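Local coordinates for homocysteine S-methyltransferase (Escherichia coli, PDB 5DMM), which transfers a methyl group from S-methylmethionine, or less efficiently from S-adenosylmethionine, to homocysteine in a zinc-dependent reaction that yields methionine, at residues A[225-230]-A[250-255]. Residues are numbered along the deposited sequence; the frame is centred on the assembly and turned at random.
Sequences LGINCI and LVVYPN. With ZN (zinc ion), chain B; HCS (2-amino-4-mercapto-butyric acid), chain F.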
loop_
_atom_site.group_PDB
_atom_site.type_symbol
_atom_site.label_atom_id
_atom_site.label_comp_id
_atom_site.label_asym_id
_atom_site.label_seq_id
_atom_site.Cartn_x
_atom_site.Cartn_y
_atom_site.Cartn_z
ATOM N N LEU A 225 -7.912 -4.820 -6.267
ATOM C CA LEU A 225 -7.217 -4.060 -7.314
ATOM C C LEU A 225 -7.598 -2.605 -7.163
ATOM O O LEU A 225 -8.716 -2.311 -6.767
ATOM C CB LEU A 225 -7.633 -4.523 -8.719
ATOM C CG LEU A 225 -7.478 -5.972 -9.140
ATOM C CD1 LEU A 225 -7.857 -6.116 -10.580
ATOM C CD2 LEU A 225 -6.041 -6.353 -8.939
ATOM N N GLY A 226 -6.722 -1.681 -7.521
ATOM C CA GLY A 226 -7.159 -0.296 -7.497
ATOM C C GLY A 226 -6.127 0.720 -7.901
ATOM O O GLY A 226 -5.233 0.424 -8.678
ATOM N N ILE A 227 -6.271 1.931 -7.370
ATOM C CA ILE A 227 -5.386 3.029 -7.729
ATOM C C ILE A 227 -4.914 3.782 -6.483
ATOM O O ILE A 227 -5.638 3.889 -5.490
ATOM C CB ILE A 227 -6.093 4.008 -8.691
ATOM C CG1 ILE A 227 -7.402 4.474 -8.055
ATOM C CG2 ILE A 227 -6.340 3.329 -10.042
ATOM C CD1 ILE A 227 -8.132 5.584 -8.828
ATOM N N ASN A 228 -3.688 4.289 -6.517
ATOM C CA ASN A 228 -3.218 5.138 -5.430
ATOM C C ASN A 228 -2.184 6.127 -5.938
ATOM O O ASN A 228 -1.662 5.972 -7.043
ATOM C CB ASN A 228 -2.639 4.294 -4.283
ATOM C CG ASN A 228 -1.304 3.644 -4.644
ATOM O OD1 ASN A 228 -1.251 2.700 -5.438
ATOM N ND2 ASN A 228 -0.218 4.137 -4.038
ATOM N N CYS A 229 -1.899 7.138 -5.128
ATOM C CA CYS A 229 -0.919 8.163 -5.473
ATOM C C CYS A 229 -1.305 8.858 -6.772
ATOM O O CYS A 229 -0.472 9.128 -7.627
ATOM C CB CYS A 229 0.479 7.551 -5.570
ATOM S SG CYS A 229 1.809 8.762 -5.332
ATOM N N ILE A 230 -2.594 9.146 -6.899
ATOM C CA ILE A 230 -3.148 9.799 -8.079
ATOM C C ILE A 230 -3.914 11.042 -7.616
ATOM O O ILE A 230 -4.326 11.118 -6.457
ATOM C CB ILE A 230 -4.070 8.830 -8.861
ATOM C CG1 ILE A 230 -4.627 9.466 -10.139
ATOM C CG2 ILE A 230 -5.213 8.348 -7.970
ATOM C CD1 ILE A 230 -5.585 8.543 -10.898
ATOM N N LEU A 250 -12.516 -2.913 -5.006
ATOM C CA LEU A 250 -11.568 -1.960 -5.573
ATOM C C LEU A 250 -10.935 -1.104 -4.486
ATOM O O LEU A 250 -11.575 -0.759 -3.488
ATOM C CB LEU A 250 -12.244 -1.068 -6.616
ATOM C CG LEU A 250 -12.793 -1.781 -7.865
ATOM C CD1 LEU A 250 -13.389 -0.752 -8.831
ATOM C CD2 LEU A 250 -11.718 -2.641 -8.562
ATOM N N VAL A 251 -9.671 -0.758 -4.713
ATOM C CA VAL A 251 -8.867 -0.002 -3.764
ATOM C C VAL A 251 -8.665 1.426 -4.258
ATOM O O VAL A 251 -8.403 1.649 -5.434
ATOM C CB VAL A 251 -7.478 -0.667 -3.562
ATOM C CG1 VAL A 251 -6.654 0.110 -2.566
ATOM C CG2 VAL A 251 -7.628 -2.110 -3.119
ATOM N N VAL A 252 -8.766 2.398 -3.360
ATOM C CA VAL A 252 -8.515 3.766 -3.769
ATOM C C VAL A 252 -7.942 4.572 -2.611
ATOM O O VAL A 252 -8.543 4.672 -1.549
ATOM C CB VAL A 252 -9.801 4.449 -4.332
ATOM C CG1 VAL A 252 -10.977 4.349 -3.354
ATOM C CG2 VAL A 252 -9.530 5.897 -4.688
ATOM N N TYR A 253 -6.742 5.095 -2.806
ATOM C CA TYR A 253 -6.197 6.043 -1.857
ATOM C C TYR A 253 -5.363 7.089 -2.586
ATOM O O TYR A 253 -4.200 6.856 -2.925
ATOM C CB TYR A 253 -5.397 5.355 -0.734
ATOM C CG TYR A 253 -4.422 4.219 -1.040
ATOM C CD1 TYR A 253 -3.073 4.347 -0.719
ATOM C CD2 TYR A 253 -4.859 2.992 -1.537
ATOM C CE1 TYR A 253 -2.168 3.306 -0.935
ATOM C CE2 TYR A 253 -3.960 1.946 -1.764
ATOM C CZ TYR A 253 -2.620 2.109 -1.454
ATOM O OH TYR A 253 -1.722 1.086 -1.672
ATOM N N PRO A 254 -5.985 8.247 -2.849
ATOM C CA PRO A 254 -5.378 9.300 -3.661
ATOM C C PRO A 254 -4.537 10.268 -2.840
ATOM O O PRO A 254 -4.517 10.208 -1.605
ATOM C CB PRO A 254 -6.593 10.013 -4.250
ATOM C CG PRO A 254 -7.608 9.921 -3.139
ATOM C CD PRO A 254 -7.409 8.532 -2.566
ATOM N N ASN A 255 -3.848 11.158 -3.537
ATOM C CA ASN A 255 -3.131 12.238 -2.882
ATOM C C ASN A 255 -4.108 13.278 -2.358
ATOM O O ASN A 255 -5.241 13.375 -2.831
ATOM C CB ASN A 255 -2.140 12.871 -3.848
ATOM C CG ASN A 255 -1.151 11.865 -4.388
ATOM O OD1 ASN A 255 -0.781 10.929 -3.696
ATOM N ND2 ASN A 255 -0.734 12.042 -5.632
HETATM ZN ZN ZN B . 1.269 8.245 -2.899
HETATM N N HCS F . 4.685 4.759 0.952
HETATM C CA HCS F . 3.281 4.954 0.646
HETATM C CB HCS F . 3.090 4.987 -0.866
HETATM C CG HCS F . 3.863 6.144 -1.489
HETATM S SD HCS F . 3.348 6.357 -3.211
HETATM C C HCS F . 2.481 3.826 1.226
HETATM O OXT HCS F . 3.087 2.913 1.827
HETATM O O HCS F . 1.239 3.842 1.087
#
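With CG in the crowded position between backbone N and carbonyl carbon (chi1 71° and 43°), Asn-228 and Tyr-253 stay side by side on the face that lines the barrel interior, while Cys-229 swings SG anti to its own N, toward the zinc. They stand at the C-terminal end of the neighbouring parallel TIM-barrel strands 222-228 and 250-253, joined by helix 235-243 in a beta-alpha-beta crossover. Four hydrogen bonds stitch the strands: Leu-225 O accepts from Val-251 N at 2.7 Å, Val-251 O from Ile-227 N, Ile-227 O from Tyr-253 N, and Tyr-253 O from Cys-229 N, the last longer at 3.2 Å. The first two donors lie well above the carbonyl planes they meet, the last two in plane. Gly-226, with no side chain, brings its CA within 3.1 Å of Val-251 O, a CA-H...O contact where the strands' CA atoms come closest. On the helix side, branched Ile-227 and Val-252 pack CG1 to CG2 beneath helix 235-243.

On the inner side, Asn-228 CB sits over the centre of the Tyr-253 ring, 3.4 Å from its centroid, a CH-pi contact, with the amide tilted only 21° from the ring plane. Asparagine suits this place because its short stem covers the ring while OD1 accepts from Thr-169 N and also bonds Ser-194 OG. Tyrosine reaches farther, its OH hydrogen-bonding Glu-168 and Trp-192, and its ring edge faces the homocysteine carboxylate.

Beyond the strands, Asn-255 N donates to Ile-230 O at 3.0 Å, and Asn-255 OD1 accepts from Cys-296 N, tying this loop to the one bearing the second zinc-binding sulfur, Cys-295 SG. Cys-229 offers a soft sulfur ligand: its SG lies 2.5 Å from ZN and 3.6 Å from SD of the bound homocysteine.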